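Local coordinates for protein phenol hydroxylase component phN (Pseudomonas stutzeri, PDB 3U52) that probably hydroxylates phenol at a carboxylate-bridged diiron centre, as the large oxygenase subunit of a bacterial multicomponent monooxygenase, at residues Ile244-Val255 against Lys308-Arg316. Residues are numbered along the deposited sequence; the frame is centred on the assembly and turned at random.
Sequences IKFILEQHEDNV and KDLERYGIR
A Schellman motif closing helix 291-310 packs against the end of helix 220-250, part of the helical bundle that also supplies iron ligands Glu199, Glu233 and His236. Tyr313, in the closing turn, lies across Leu248: CB of Leu248 makes a CH-pi contact over one ring face, 4.2 Å from the ring centroid and 22° off its normal, while CG of Arg312 covers the opposite face. The phenol OH donates to Glu249 OE2 (2.7 Å), which meets the ring at its edge and uses its anti lone pair. Glu249 gets there because CG lies anti to its carbonyl carbon (chi1 -76°) and the chain then runs extended. A phenylalanine in place of Tyr313 would keep the apolar faces but would probably leave Glu249 OE2 without its donor and the carboxylate freer to turn.

One helical turn before Glu249, extended Lys245 passes its methylenes by the phenol oxygen, CD lying 3.8 Å from Tyr313 OH, and its NZ makes a salt bridge with Asp309 OD2 (3.0 Å), weak as a hydrogen bond. On the inner side branched aliphatics suit the buried seam: Ile244 meets Leu310, both also touching Phe196 of helix 187-216, and Leu248 CD1 lies 3.8 Å from Ile315 CG1. Val255 CG1 and CG2, in helix 254-283, each lie 3.6 Å from Tyr313 O. Gly314, with positive phi (90°), lets the chain reverse without a side chain pressing on that carbonyl, and its N bonds Glu311 O. The reversal brings Ile315 N to Leu310 O, on the face of the carbonyl plane opposite to Tyr313 N, which also donates to it.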
loop_
_atom_site.group_PDB
_atom_site.type_symbol
_atom_site.label_atom_id
_atom_site.label_comp_id
_atom_site.label_asym_id
_atom_site.label_seq_id
_atom_site.Cartn_x
_atom_site.Cartn_y
_atom_site.Cartn_z
ATOM N N ILE A 244 3.118 -31.568 18.686
ATOM C CA ILE A 244 2.565 -32.908 19.066
ATOM C C ILE A 244 3.541 -34.016 18.809
ATOM O O ILE A 244 3.605 -34.914 19.619
ATOM C CB ILE A 244 1.214 -33.386 18.416
ATOM C CG1 ILE A 244 0.958 -32.655 17.155
ATOM C CG2 ILE A 244 0.004 -33.480 19.500
ATOM C CD1 ILE A 244 1.435 -33.356 15.955
ATOM N N LYS A 245 4.266 -33.965 17.683
ATOM C CA LYS A 245 5.263 -34.991 17.366
ATOM C C LYS A 245 6.377 -35.007 18.392
ATOM O O LYS A 245 6.678 -36.072 18.925
ATOM C CB LYS A 245 5.808 -34.850 15.953
ATOM C CG LYS A 245 4.664 -34.949 14.914
ATOM C CD LYS A 245 5.144 -35.188 13.494
ATOM C CE LYS A 245 4.027 -35.862 12.660
ATOM N NZ LYS A 245 4.512 -36.258 11.256
ATOM N N PHE A 246 6.906 -33.833 18.734
ATOM C CA PHE A 246 7.962 -33.723 19.739
ATOM C C PHE A 246 7.554 -34.372 21.067
ATOM O O PHE A 246 8.276 -35.198 21.606
ATOM C CB PHE A 246 8.326 -32.264 20.016
ATOM C CG PHE A 246 9.415 -32.124 21.015
ATOM C CD1 PHE A 246 10.711 -32.480 20.689
ATOM C CD2 PHE A 246 9.138 -31.689 22.300
ATOM C CE1 PHE A 246 11.736 -32.375 21.662
ATOM C CE2 PHE A 246 10.150 -31.572 23.247
ATOM C CZ PHE A 246 11.442 -31.919 22.920
ATOM N N ILE A 247 6.387 -33.994 21.559
ATOM C CA ILE A 247 5.850 -34.456 22.864
ATOM C C ILE A 247 5.551 -35.952 22.869
ATOM O O ILE A 247 5.900 -36.653 23.839
ATOM C CB ILE A 247 4.599 -33.658 23.253
ATOM C CG1 ILE A 247 4.983 -32.202 23.522
ATOM C CG2 ILE A 247 3.961 -34.216 24.508
ATOM C CD1 ILE A 247 3.748 -31.316 23.898
ATOM N N LEU A 248 4.953 -36.437 21.768
ATOM C CA LEU A 248 4.630 -37.858 21.652
ATOM C C LEU A 248 5.884 -38.734 21.572
ATOM O O LEU A 248 5.887 -39.858 22.064
ATOM C CB LEU A 248 3.739 -38.126 20.428
ATOM C CG LEU A 248 2.331 -37.546 20.617
ATOM C CD1 LEU A 248 1.530 -37.547 19.290
ATOM C CD2 LEU A 248 1.593 -38.234 21.741
ATOM N N GLU A 249 6.947 -38.220 20.973
ATOM C CA GLU A 249 8.167 -39.006 20.800
ATOM C C GLU A 249 9.069 -39.008 22.008
ATOM O O GLU A 249 9.932 -39.868 22.145
ATOM C CB GLU A 249 8.922 -38.499 19.586
ATOM C CG GLU A 249 8.253 -38.963 18.311
ATOM C CD GLU A 249 8.976 -38.572 17.069
ATOM O OE1 GLU A 249 10.175 -38.229 17.178
ATOM O OE2 GLU A 249 8.339 -38.619 15.986
ATOM N N GLN A 250 8.875 -38.054 22.904
ATOM C CA GLN A 250 9.781 -37.896 24.023
ATOM C C GLN A 250 9.644 -38.961 25.111
ATOM O O GLN A 250 10.612 -39.238 25.812
ATOM C CB GLN A 250 9.685 -36.485 24.611
ATOM C CG GLN A 250 10.313 -35.460 23.738
ATOM C CD GLN A 250 11.816 -35.484 23.811
ATOM O OE1 GLN A 250 12.361 -35.463 24.883
ATOM N NE2 GLN A 250 12.488 -35.541 22.673
ATOM N N HIS A 251 8.478 -39.581 25.239
ATOM C CA HIS A 251 8.294 -40.568 26.279
ATOM C C HIS A 251 6.960 -41.235 26.106
ATOM O O HIS A 251 5.958 -40.549 25.893
ATOM C CB HIS A 251 8.338 -39.914 27.663
ATOM C CG HIS A 251 8.773 -40.865 28.726
ATOM N ND1 HIS A 251 7.941 -41.852 29.213
ATOM C CD2 HIS A 251 9.968 -41.035 29.344
ATOM C CE1 HIS A 251 8.595 -42.570 30.111
ATOM N NE2 HIS A 251 9.827 -42.097 30.205
ATOM N N GLU A 252 6.917 -42.558 26.227
ATOM C CA GLU A 252 5.656 -43.284 26.053
ATOM C C GLU A 252 4.635 -42.869 27.070
ATOM O O GLU A 252 3.454 -42.891 26.786
ATOM C CB GLU A 252 5.837 -44.807 26.130
ATOM C CG GLU A 252 6.598 -45.266 27.344
ATOM C CD GLU A 252 6.803 -46.776 27.373
ATOM O OE1 GLU A 252 7.510 -47.303 26.473
ATOM O OE2 GLU A 252 6.261 -47.432 28.307
ATOM N N ASP A 253 5.079 -42.493 28.256
ATOM C CA ASP A 253 4.125 -42.001 29.257
ATOM C C ASP A 253 3.346 -40.730 28.803
ATOM O O ASP A 253 2.264 -40.472 29.315
ATOM C CB ASP A 253 4.803 -41.773 30.598
ATOM C CG ASP A 253 5.339 -43.097 31.241
ATOM O OD1 ASP A 253 4.894 -44.214 30.857
ATOM O OD2 ASP A 253 6.212 -43.000 32.134
ATOM N N ASN A 254 3.870 -39.993 27.802
ATOM C CA ASN A 254 3.209 -38.744 27.369
ATOM C C ASN A 254 1.984 -39.049 26.558
ATOM O O ASN A 254 1.161 -38.176 26.323
ATOM C CB ASN A 254 4.113 -37.862 26.516
ATOM C CG ASN A 254 5.326 -37.362 27.272
ATOM O OD1 ASN A 254 5.374 -37.438 28.500
ATOM N ND2 ASN A 254 6.305 -36.819 26.538
ATOM N N VAL A 255 1.864 -40.285 26.106
ATOM C CA VAL A 255 0.873 -40.559 25.051
ATOM C C VAL A 255 -0.544 -40.474 25.600
ATOM O O VAL A 255 -1.395 -39.798 24.977
ATOM C CB VAL A 255 1.156 -41.914 24.247
ATOM C CG1 VAL A 255 -0.048 -42.305 23.385
ATOM C CG2 VAL A 255 2.402 -41.775 23.395
ATOM N N LYS A 308 -4.604 -40.342 11.119
ATOM C CA LYS A 308 -3.976 -41.576 10.603
ATOM C C LYS A 308 -2.454 -41.533 10.779
ATOM O O LYS A 308 -1.836 -42.521 11.153
ATOM C CB LYS A 308 -4.336 -41.805 9.128
ATOM C CG LYS A 308 -4.609 -43.290 8.764
ATOM C CD LYS A 308 -5.516 -43.363 7.500
ATOM C CE LYS A 308 -6.207 -44.748 7.319
ATOM N NZ LYS A 308 -6.660 -45.053 5.897
ATOM N N ASP A 309 -1.859 -40.375 10.521
ATOM C CA ASP A 309 -0.454 -40.089 10.820
ATOM C C ASP A 309 -0.130 -40.345 12.312
ATOM O O ASP A 309 0.885 -40.956 12.615
ATOM C CB ASP A 309 -0.192 -38.630 10.410
ATOM C CG ASP A 309 1.286 -38.258 10.308
ATOM O OD1 ASP A 309 1.967 -38.786 9.392
ATOM O OD2 ASP A 309 1.741 -37.349 11.081
ATOM N N LEU A 310 -0.993 -39.925 13.239
ATOM C CA LEU A 310 -0.702 -39.999 14.673
ATOM C C LEU A 310 -0.892 -41.407 15.271
ATOM O O LEU A 310 -0.448 -41.681 16.402
ATOM C CB LEU A 310 -1.520 -38.928 15.469
ATOM C CG LEU A 310 -1.292 -37.434 15.125
ATOM C CD1 LEU A 310 -2.033 -36.494 16.104
ATOM C CD2 LEU A 310 0.183 -37.090 15.153
ATOM N N GLU A 311 -1.548 -42.297 14.519
ATOM C CA GLU A 311 -1.700 -43.701 14.903
ATOM C C GLU A 311 -0.384 -44.421 15.208
ATOM O O GLU A 311 -0.356 -45.281 16.079
ATOM C CB GLU A 311 -2.434 -44.475 13.828
ATOM C CG GLU A 311 -3.933 -44.264 13.826
ATOM C CD GLU A 311 -4.640 -45.143 12.796
ATOM O OE1 GLU A 311 -5.468 -44.604 12.026
ATOM O OE2 GLU A 311 -4.335 -46.363 12.746
ATOM N N ARG A 312 0.696 -44.066 14.500
ATOM C CA ARG A 312 2.028 -44.643 14.757
ATOM C C ARG A 312 2.521 -44.412 16.178
ATOM O O ARG A 312 3.356 -45.169 16.660
ATOM C CB ARG A 312 3.078 -44.148 13.745
ATOM C CG ARG A 312 3.597 -42.722 13.916
ATOM C CD ARG A 312 4.714 -42.440 12.897
ATOM N NE ARG A 312 6.036 -42.155 13.491
ATOM C CZ ARG A 312 6.853 -43.029 14.104
ATOM N NH1 ARG A 312 6.512 -44.310 14.271
ATOM N NH2 ARG A 312 8.021 -42.603 14.582
ATOM N N TYR A 313 1.999 -43.372 16.837
ATOM C CA TYR A 313 2.347 -43.045 18.241
ATOM C C TYR A 313 1.402 -43.686 19.230
ATOM O O TYR A 313 1.611 -43.564 20.429
ATOM C CB TYR A 313 2.329 -41.539 18.481
ATOM C CG TYR A 313 3.233 -40.753 17.578
ATOM C CD1 TYR A 313 2.714 -39.883 16.620
ATOM C CD2 TYR A 313 4.611 -40.900 17.666
ATOM C CE1 TYR A 313 3.539 -39.165 15.784
ATOM C CE2 TYR A 313 5.464 -40.184 16.831
ATOM C CZ TYR A 313 4.920 -39.314 15.900
ATOM O OH TYR A 313 5.799 -38.621 15.098
ATOM N N GLY A 314 0.372 -44.376 18.753
ATOM C CA GLY A 314 -0.640 -44.903 19.670
ATOM C C GLY A 314 -1.801 -43.931 19.917
ATOM O O GLY A 314 -2.577 -44.124 20.857
ATOM N N ILE A 315 -1.941 -42.905 19.077
ATOM C CA ILE A 315 -3.006 -41.884 19.268
ATOM C C ILE A 315 -4.272 -42.289 18.477
ATOM O O ILE A 315 -4.166 -42.776 17.365
ATOM C CB ILE A 315 -2.497 -40.455 18.835
ATOM C CG1 ILE A 315 -1.459 -39.908 19.821
ATOM C CG2 ILE A 315 -3.652 -39.452 18.546
ATOM C CD1 ILE A 315 -1.965 -39.622 21.233
ATOM N N ARG A 316 -5.456 -42.165 19.055
ATOM C CA ARG A 316 -6.698 -42.427 18.280
ATOM C C ARG A 316 -7.401 -41.083 17.998
ATOM O O ARG A 316 -7.062 -40.073 18.613
ATOM C CB ARG A 316 -7.639 -43.379 19.027
ATOM C CG ARG A 316 -7.941 -42.894 20.440
ATOM C CD ARG A 316 -9.227 -43.388 21.065
ATOM N NE ARG A 316 -9.332 -42.893 22.440
ATOM C CZ ARG A 316 -9.735 -41.661 22.765
ATOM N NH1 ARG A 316 -10.098 -40.802 21.814
ATOM N NH2 ARG A 316 -9.780 -41.280 24.032
#